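Local coordinates for protein catalase (Corynebacterium glutamicum, PDB 4B7H) that breaks hydrogen peroxide down into water and oxygen at a haem iron and is inhibited by nitric oxide, at residues H124-R129 / P269-K274; T202-D207 / N265-I270; K231-W236 / V307-L312. All coordinates share one frame; numbering follows the deposited sequence.

Interaction 1: H124-R129 / P269-K274; sequences HGFALR and PIWDVK. With HEM (protoporphyrin IX containing Fe), chain E.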
# COMPACT_ATOMS: atom_id res chain seq x y z
N HIS A 124 10.98 27.69 -6.40
CA HIS A 124 9.88 27.49 -5.46
C HIS A 124 8.57 27.26 -6.16
O HIS A 124 8.17 28.00 -7.07
CB HIS A 124 9.76 28.66 -4.48
CG HIS A 124 10.92 28.75 -3.55
ND1 HIS A 124 10.89 28.24 -2.27
CD2 HIS A 124 12.17 29.24 -3.73
CE1 HIS A 124 12.06 28.43 -1.69
NE2 HIS A 124 12.85 29.05 -2.56
N GLY A 125 7.88 26.21 -5.72
CA GLY A 125 6.55 25.91 -6.22
C GLY A 125 5.55 26.95 -5.78
O GLY A 125 5.66 27.52 -4.69
N PHE A 126 4.54 27.17 -6.62
CA PHE A 126 3.53 28.19 -6.41
C PHE A 126 2.25 27.58 -6.99
O PHE A 126 1.86 27.85 -8.13
CB PHE A 126 3.95 29.46 -7.18
CG PHE A 126 3.25 30.72 -6.74
CD1 PHE A 126 1.89 30.88 -6.95
CD2 PHE A 126 3.96 31.77 -6.18
CE1 PHE A 126 1.24 32.06 -6.56
CE2 PHE A 126 3.33 32.96 -5.81
CZ PHE A 126 1.97 33.10 -6.00
N ALA A 127 1.59 26.75 -6.18
CA ALA A 127 0.53 25.88 -6.67
C ALA A 127 -0.83 26.23 -6.11
O ALA A 127 -1.08 26.09 -4.90
CB ALA A 127 0.87 24.42 -6.36
N LEU A 128 -1.73 26.67 -6.99
CA LEU A 128 -3.04 27.17 -6.60
C LEU A 128 -4.15 26.21 -6.97
O LEU A 128 -4.11 25.59 -8.03
CB LEU A 128 -3.31 28.48 -7.34
CG LEU A 128 -2.42 29.64 -6.93
CD1 LEU A 128 -2.27 30.61 -8.09
CD2 LEU A 128 -3.00 30.33 -5.70
N ARG A 129 -5.15 26.09 -6.08
CA ARG A 129 -6.42 25.46 -6.41
C ARG A 129 -7.53 26.49 -6.27
O ARG A 129 -7.62 27.16 -5.23
CB ARG A 129 -6.75 24.31 -5.46
CG ARG A 129 -8.24 23.91 -5.51
CD ARG A 129 -8.45 22.51 -4.95
NE ARG A 129 -7.67 21.57 -5.74
CZ ARG A 129 -7.22 20.39 -5.30
NH1 ARG A 129 -7.52 19.98 -4.07
NH2 ARG A 129 -6.49 19.63 -6.10
N PRO A 269 -1.21 38.27 2.53
CA PRO A 269 -0.50 38.56 1.28
C PRO A 269 -1.43 38.50 0.07
O PRO A 269 -2.38 37.69 0.02
CB PRO A 269 0.55 37.44 1.21
CG PRO A 269 -0.07 36.30 1.94
CD PRO A 269 -0.88 36.93 3.06
N ILE A 270 -1.15 39.37 -0.90
CA ILE A 270 -1.98 39.52 -2.09
C ILE A 270 -1.11 39.43 -3.34
O ILE A 270 0.05 39.85 -3.33
CB ILE A 270 -2.72 40.88 -2.06
CG1 ILE A 270 -3.65 40.96 -0.85
CG2 ILE A 270 -3.49 41.13 -3.35
CD1 ILE A 270 -4.10 42.36 -0.52
N TRP A 271 -1.66 38.84 -4.39
CA TRP A 271 -1.04 38.84 -5.71
C TRP A 271 -2.04 39.35 -6.74
O TRP A 271 -3.22 38.97 -6.70
CB TRP A 271 -0.63 37.43 -6.12
CG TRP A 271 0.60 36.90 -5.45
CD1 TRP A 271 1.86 36.82 -5.99
CD2 TRP A 271 0.70 36.39 -4.11
NE1 TRP A 271 2.73 36.29 -5.07
CE2 TRP A 271 2.05 36.01 -3.92
CE3 TRP A 271 -0.21 36.20 -3.07
CZ2 TRP A 271 2.50 35.45 -2.72
CZ3 TRP A 271 0.24 35.65 -1.88
CH2 TRP A 271 1.58 35.28 -1.71
N ASP A 272 -1.58 40.19 -7.65
CA ASP A 272 -2.42 40.58 -8.78
C ASP A 272 -2.33 39.53 -9.90
O ASP A 272 -1.24 39.14 -10.31
CB ASP A 272 -2.02 41.97 -9.29
CG ASP A 272 -2.41 43.05 -8.31
OD1 ASP A 272 -3.62 43.33 -8.19
OD2 ASP A 272 -1.51 43.60 -7.64
N VAL A 273 -3.50 39.07 -10.35
CA VAL A 273 -3.59 38.04 -11.39
C VAL A 273 -3.65 38.70 -12.77
O VAL A 273 -4.54 39.49 -13.05
CB VAL A 273 -4.84 37.17 -11.20
CG1 VAL A 273 -4.94 36.13 -12.31
CG2 VAL A 273 -4.82 36.49 -9.83
N LYS A 274 -2.67 38.37 -13.61
CA LYS A 274 -2.60 38.94 -14.95
C LYS A 274 -2.32 37.84 -15.96
O LYS A 274 -1.86 36.75 -15.60
CB LYS A 274 -1.50 40.02 -15.02
CG LYS A 274 -1.57 41.07 -13.91
CD LYS A 274 -0.55 42.18 -14.11
CE LYS A 274 -0.59 43.18 -12.96
NZ LYS A 274 -1.90 43.88 -12.88
CHA HEM E . 5.12 18.49 -7.94
CHB HEM E . 5.68 16.01 -12.07
CHC HEM E . 7.37 20.04 -14.17
CHD HEM E . 5.37 22.58 -10.60
C1A HEM E . 5.14 17.47 -8.86
C2A HEM E . 4.70 16.11 -8.63
C3A HEM E . 4.84 15.44 -9.79
C4A HEM E . 5.38 16.35 -10.77
CMA HEM E . 4.51 13.98 -10.09
CAA HEM E . 4.15 15.57 -7.29
CBA HEM E . 2.65 15.82 -7.23
CGA HEM E . 2.00 15.16 -6.04
O1A HEM E . 1.07 15.79 -5.47
O2A HEM E . 2.37 14.02 -5.65
C1B HEM E . 6.21 16.87 -13.01
C2B HEM E . 6.62 16.53 -14.35
C3B HEM E . 7.12 17.64 -14.92
C4B HEM E . 7.00 18.72 -13.96
CMB HEM E . 6.51 15.11 -14.94
CAB HEM E . 7.67 17.87 -16.33
CBB HEM E . 7.29 17.14 -17.38
C1C HEM E . 6.82 21.10 -13.47
C2C HEM E . 6.62 22.46 -13.94
C3C HEM E . 6.06 23.15 -12.93
C4C HEM E . 5.88 22.24 -11.82
CMC HEM E . 7.02 22.98 -15.34
CAC HEM E . 5.58 24.62 -12.87
CBC HEM E . 5.17 25.29 -13.96
C1D HEM E . 5.20 21.72 -9.55
C2D HEM E . 4.76 22.15 -8.26
C3D HEM E . 4.68 20.90 -7.42
C4D HEM E . 5.06 19.82 -8.29
CMD HEM E . 4.46 23.58 -7.81
CAD HEM E . 4.23 20.84 -5.97
CBD HEM E . 2.71 20.95 -5.93
CGD HEM E . 2.35 20.99 -4.48
O1D HEM E . 1.69 20.04 -3.98
O2D HEM E . 2.74 21.97 -3.80
NA HEM E . 5.54 17.59 -10.18
NB HEM E . 6.45 18.21 -12.79
NC HEM E . 6.35 21.00 -12.17
ND HEM E . 5.38 20.34 -9.54
FE HEM E . 5.98 19.30 -11.15
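The ring of F126 meets the indole of W271 edge-to-face. Their planes stand 86° apart, with the centroid of the phenyl ring 4.9 Å from that of the five-membered ring of W271. F126 presents its far edge: CZ comes within 3.4 Å of W271 NE1 and 3.6 Å of W271 CE2, over the rim of the indole face. F126 CG lies anti to the backbone N (chi1 -162°), which sends the ring toward W271. W271, with CG beside its own N (chi1 -76°), turns a face of the indole to that edge. NE1 lies under the F126 edge, but its N-H is given to Q206 O. Two large flat residues suit this place because the backbones are far apart, with F126 CA 11.6 Å from W271 CA. On the haem side of the first strand, G125 CA approaches the porphyrin methyl CMD to 3.5 Å, a closeness that the lack of a side chain allows. The pair thus fills the interior of the catalase beta-barrel between strands 125-132 and 270-279. F107 meets F126 edge-to-face, while F310 of strand 305-314 lies nearly parallel to W271.

Interaction 2: T202-D207 / N265-I270; sequences TSRHQD and NGDFPI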
# COMPACT_ATOMS: atom_id res chain seq x y z
N THR A 202 10.80 34.96 1.40
CA THR A 202 9.57 34.34 1.88
C THR A 202 8.73 33.86 0.70
O THR A 202 9.06 34.11 -0.47
CB THR A 202 8.69 35.34 2.67
OG1 THR A 202 8.03 36.22 1.76
CG2 THR A 202 9.51 36.16 3.67
N SER A 203 7.64 33.17 1.02
CA SER A 203 6.67 32.80 -0.00
C SER A 203 5.86 33.98 -0.49
O SER A 203 5.29 33.93 -1.59
CB SER A 203 5.72 31.75 0.54
OG SER A 203 6.41 30.57 0.90
N ARG A 204 5.77 35.03 0.34
CA ARG A 204 4.96 36.20 0.02
C ARG A 204 5.69 37.18 -0.89
O ARG A 204 5.05 37.99 -1.57
CB ARG A 204 4.56 36.92 1.31
CG ARG A 204 3.86 36.02 2.33
CD ARG A 204 3.51 36.78 3.61
NE ARG A 204 4.70 37.10 4.39
CZ ARG A 204 5.06 38.32 4.76
NH1 ARG A 204 4.32 39.38 4.43
NH2 ARG A 204 6.17 38.48 5.47
N HIS A 205 7.02 37.11 -0.89
CA HIS A 205 7.86 38.05 -1.62
C HIS A 205 8.44 37.46 -2.90
O HIS A 205 9.65 37.58 -3.17
CB HIS A 205 8.97 38.55 -0.70
CG HIS A 205 8.47 39.39 0.44
ND1 HIS A 205 8.09 38.85 1.66
CD2 HIS A 205 8.26 40.72 0.54
CE1 HIS A 205 7.69 39.81 2.46
NE2 HIS A 205 7.77 40.96 1.81
N GLN A 206 7.58 36.82 -3.68
CA GLN A 206 7.95 36.27 -4.98
C GLN A 206 6.71 36.29 -5.86
O GLN A 206 5.58 36.21 -5.35
CB GLN A 206 8.44 34.82 -4.83
CG GLN A 206 7.33 33.86 -4.42
CD GLN A 206 7.81 32.49 -4.04
OE1 GLN A 206 8.96 32.11 -4.30
NE2 GLN A 206 6.93 31.73 -3.40
N ASP A 207 6.91 36.43 -7.16
CA ASP A 207 5.83 36.24 -8.12
C ASP A 207 5.54 34.75 -8.27
O ASP A 207 6.38 33.90 -7.93
CB ASP A 207 6.21 36.75 -9.50
CG ASP A 207 6.25 38.26 -9.61
OD1 ASP A 207 5.61 38.96 -8.80
OD2 ASP A 207 6.92 38.73 -10.56
N ASN A 265 -1.40 37.15 11.99
CA ASN A 265 -1.32 38.56 12.38
C ASN A 265 -2.20 39.47 11.53
O ASN A 265 -2.23 40.68 11.75
CB ASN A 265 0.13 39.05 12.34
CG ASN A 265 1.02 38.34 13.34
OD1 ASN A 265 0.54 37.81 14.35
ND2 ASN A 265 2.32 38.31 13.07
N GLY A 266 -2.90 38.90 10.56
CA GLY A 266 -3.78 39.69 9.72
C GLY A 266 -3.09 40.39 8.55
O GLY A 266 -3.71 41.22 7.87
N ASP A 267 -1.82 40.07 8.34
CA ASP A 267 -1.06 40.66 7.24
C ASP A 267 -1.21 39.77 6.00
O ASP A 267 -0.25 39.12 5.56
CB ASP A 267 0.41 40.80 7.64
CG ASP A 267 1.23 41.61 6.64
OD1 ASP A 267 0.63 42.31 5.80
OD2 ASP A 267 2.47 41.55 6.70
N PHE A 268 -2.41 39.76 5.45
CA PHE A 268 -2.74 38.83 4.37
C PHE A 268 -2.02 39.20 3.07
O PHE A 268 -2.20 40.30 2.55
CB PHE A 268 -4.25 38.84 4.12
CG PHE A 268 -5.08 38.57 5.35
CD1 PHE A 268 -4.74 37.55 6.25
CD2 PHE A 268 -6.20 39.35 5.62
CE1 PHE A 268 -5.53 37.32 7.38
CE2 PHE A 268 -6.98 39.12 6.73
CZ PHE A 268 -6.64 38.10 7.62
N PRO A 269 -1.21 38.27 2.53
CA PRO A 269 -0.50 38.56 1.28
C PRO A 269 -1.43 38.50 0.07
O PRO A 269 -2.38 37.69 0.02
CB PRO A 269 0.55 37.44 1.21
CG PRO A 269 -0.07 36.30 1.94
CD PRO A 269 -0.88 36.93 3.06
N ILE A 270 -1.15 39.37 -0.90
CA ILE A 270 -1.98 39.52 -2.09
C ILE A 270 -1.11 39.43 -3.34
O ILE A 270 0.05 39.85 -3.33
CB ILE A 270 -2.72 40.88 -2.06
CG1 ILE A 270 -3.65 40.96 -0.85
CG2 ILE A 270 -3.49 41.13 -3.35
CD1 ILE A 270 -4.10 42.36 -0.52
O HOH W 1 1.64 39.75 3.50
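The guanidinium of R204, which meets D267 across the contact, carries H205 over one face, with H205 CE1 3.5 Å above its plane, and has a water at its edge, in plane. R204 NH2 in turn lies at the edge of the H205 ring, as does T202 CB, while the F268 ring has G266 O centred over one face. The carboxylate of D267 approaches the guanidinium obliquely. R204 NH1 and D267 OD2 are 3.6 Å apart, a long salt bridge of charges alone, since the oxygen lies well out of the guanidinium plane; D267 also has a second conformer, so this link is doubtful. The water makes a sounder bridge: it accepts from R204 NH1 at 2.9 Å and donates to D267 O, also at 2.9 Å. The main charge partner of R204 is D258, through NE. Its methylenes serve a different purpose, for CG packs 3.8 Å from P269 CB and the chain crosses the proline ring at about a right angle. A bend at chi3 (-71°) then turns the charged end off the proline. T202 OG1 fixes the loop by accepting from H205 N in an ST motif and pairing with H205 ND1 at 2.6 Å. G266, whose positive phi suits glycine, closes helix 254-264 with a Schellman motif, and D267 centres an inverse gamma turn. The contact therefore joins the loop between helix 187-194 and strand 208-209 to the turn leading from helix 254-264 into strand 270-279, with R204 also resting on L259 and A262 of that helix.

Interaction 3: K231-W236 / V307-L312; sequences KTRQGW and VGYFIL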
# COMPACT_ATOMS: atom_id res chain seq x y z
N LYS A 231 1.45 38.56 -9.74
CA LYS A 231 2.43 39.59 -9.41
C LYS A 231 2.30 39.99 -7.94
O LYS A 231 1.27 40.52 -7.51
CB LYS A 231 2.29 40.81 -10.34
CG LYS A 231 2.34 40.46 -11.83
CD LYS A 231 3.67 39.86 -12.26
CE LYS A 231 4.81 40.87 -12.16
NZ LYS A 231 6.09 40.31 -12.71
N THR A 232 3.35 39.73 -7.16
CA THR A 232 3.27 39.93 -5.72
C THR A 232 3.11 41.39 -5.33
O THR A 232 3.85 42.26 -5.78
CB THR A 232 4.48 39.34 -4.99
OG1 THR A 232 4.43 39.76 -3.62
CG2 THR A 232 5.79 39.82 -5.62
N ARG A 233 2.12 41.67 -4.49
CA ARG A 233 1.95 43.02 -3.96
C ARG A 233 2.96 43.33 -2.86
O ARG A 233 3.16 44.50 -2.52
CB ARG A 233 0.54 43.23 -3.45
CG ARG A 233 -0.46 43.42 -4.55
CD ARG A 233 -1.66 44.21 -4.08
NE ARG A 233 -2.72 44.17 -5.07
CZ ARG A 233 -3.98 44.52 -4.84
NH1 ARG A 233 -4.34 44.96 -3.64
NH2 ARG A 233 -4.87 44.44 -5.82
N GLN A 234 3.57 42.29 -2.31
CA GLN A 234 4.59 42.45 -1.28
C GLN A 234 5.95 42.79 -1.89
O GLN A 234 6.82 43.35 -1.22
CB GLN A 234 4.68 41.18 -0.43
CG GLN A 234 3.41 40.89 0.40
CD GLN A 234 2.21 40.47 -0.44
OE1 GLN A 234 1.15 41.10 -0.37
NE2 GLN A 234 2.36 39.40 -1.23
N GLY A 235 6.11 42.44 -3.17
CA GLY A 235 7.33 42.71 -3.92
C GLY A 235 8.34 41.58 -3.81
O GLY A 235 8.41 40.92 -2.77
N TRP A 236 9.14 41.37 -4.86
CA TRP A 236 10.28 40.46 -4.78
C TRP A 236 11.23 40.96 -3.69
O TRP A 236 11.54 42.16 -3.63
CB TRP A 236 11.04 40.39 -6.11
CG TRP A 236 10.47 39.42 -7.11
CD1 TRP A 236 9.68 39.72 -8.18
CD2 TRP A 236 10.68 38.00 -7.16
NE1 TRP A 236 9.37 38.57 -8.88
CE2 TRP A 236 9.97 37.50 -8.27
CE3 TRP A 236 11.39 37.09 -6.36
CZ2 TRP A 236 9.97 36.15 -8.62
CZ3 TRP A 236 11.39 35.74 -6.71
CH2 TRP A 236 10.67 35.29 -7.82
N VAL A 307 -6.57 40.82 -14.56
CA VAL A 307 -7.75 39.97 -14.42
C VAL A 307 -8.41 40.22 -13.06
O VAL A 307 -9.63 40.40 -12.97
CB VAL A 307 -7.39 38.46 -14.54
CG1 VAL A 307 -8.62 37.60 -14.32
CG2 VAL A 307 -6.75 38.18 -15.90
N GLY A 308 -7.59 40.23 -12.01
CA GLY A 308 -8.11 40.37 -10.66
C GLY A 308 -6.98 40.20 -9.66
O GLY A 308 -5.83 40.48 -9.99
N TYR A 309 -7.30 39.77 -8.44
CA TYR A 309 -6.27 39.51 -7.44
C TYR A 309 -6.67 38.32 -6.60
O TYR A 309 -7.85 37.94 -6.57
CB TYR A 309 -6.05 40.74 -6.54
CG TYR A 309 -7.20 41.04 -5.60
CD1 TYR A 309 -8.25 41.87 -5.99
CD2 TYR A 309 -7.23 40.52 -4.31
CE1 TYR A 309 -9.31 42.14 -5.13
CE2 TYR A 309 -8.27 40.78 -3.44
CZ TYR A 309 -9.31 41.60 -3.85
OH TYR A 309 -10.35 41.86 -2.98
N PHE A 310 -5.71 37.72 -5.90
CA PHE A 310 -6.07 36.76 -4.87
C PHE A 310 -5.37 37.11 -3.56
O PHE A 310 -4.33 37.78 -3.55
CB PHE A 310 -5.86 35.29 -5.30
CG PHE A 310 -4.43 34.86 -5.45
CD1 PHE A 310 -3.67 34.52 -4.33
CD2 PHE A 310 -3.85 34.73 -6.71
CE1 PHE A 310 -2.36 34.08 -4.47
CE2 PHE A 310 -2.54 34.31 -6.85
CZ PHE A 310 -1.79 33.99 -5.73
N ILE A 311 -5.98 36.70 -2.46
CA ILE A 311 -5.53 37.03 -1.12
C ILE A 311 -5.50 35.76 -0.29
O ILE A 311 -6.36 34.89 -0.43
CB ILE A 311 -6.47 38.11 -0.49
CG1 ILE A 311 -5.99 38.54 0.90
CG2 ILE A 311 -7.93 37.64 -0.48
CD1 ILE A 311 -6.72 39.76 1.44
N LEU A 312 -4.48 35.62 0.55
CA LEU A 312 -4.39 34.47 1.44
C LEU A 312 -4.81 34.93 2.83
O LEU A 312 -4.10 35.72 3.47
CB LEU A 312 -2.98 33.88 1.47
CG LEU A 312 -2.39 33.52 0.11
CD1 LEU A 312 -0.99 32.92 0.26
CD2 LEU A 312 -3.32 32.57 -0.65
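T232 OG1, just ahead of the arginine R233 that reaches Y309, is gripped by three groups. It accepts from Q234 N at 3.0 Å and from G235 N at 3.2 Å, forming an ST turn and an ST motif together, and it gives its own proton to R204 O. A threonine suits the end of a strand here, since its hydroxyl can take up the backbone N-H groups of the turn that follows. G235 completes that turn with a positive phi (89°), a conformation easy for glycine. From the start of the turn the R233 side chain runs out extended from CG to NE, long enough to pass over the intervening strand. Its end meets Y309 by plain van der Waals contact: R233 NH2 is 3.9 Å from Y309 CB and 4.1 Å from Y309 CG, and guanidinium and phenol planes are inclined at 40°. The three strands concerned, 223-232, 270-279 and 305-314, are consecutive antiparallel neighbours in the beta-barrel of the catalase fold; R233, in the turn just after strand 223-232, reaches across strand 270-279 to Y309 of strand 305-314. The middle strand supplies D272, whose OD2 makes a salt bridge with R233 NE and is the main polar partner of this arginine. With CG set between the backbone N and the carbonyl carbon (chi1 70°), Y309 offers the root of its side chain to R233 NH2, and its ring stacks on H81. This is a surface contact, and R233 itself is exposed, as suits a charged residue. Next along the strand, F310 starts off away from 231-236, and its ring packs among L103, F126 and L128 inside the barrel.

Overall arrangement
Followed from the N terminus, the chain enters with 124-129, passes through 202-207 and 231-236, reaches the overlapping stretches 265-270 and 269-274, and ends at 307-312. Interaction 1 closes a long loop of 139 intervening residues. Interaction 2 closes a shorter one of 57 that falls within it and finishes on the same stretch, sharing P269 and I270. Interaction 3 starts inside both loops and ends beyond them, so it crosses each. Strand 270-279 is the common element: V273 N bonds to G308 O and D272 O to K231 N on its two neighbours, while the 202-207 loop is fastened to strand 223-232 by the salt bridge between D207 and K231.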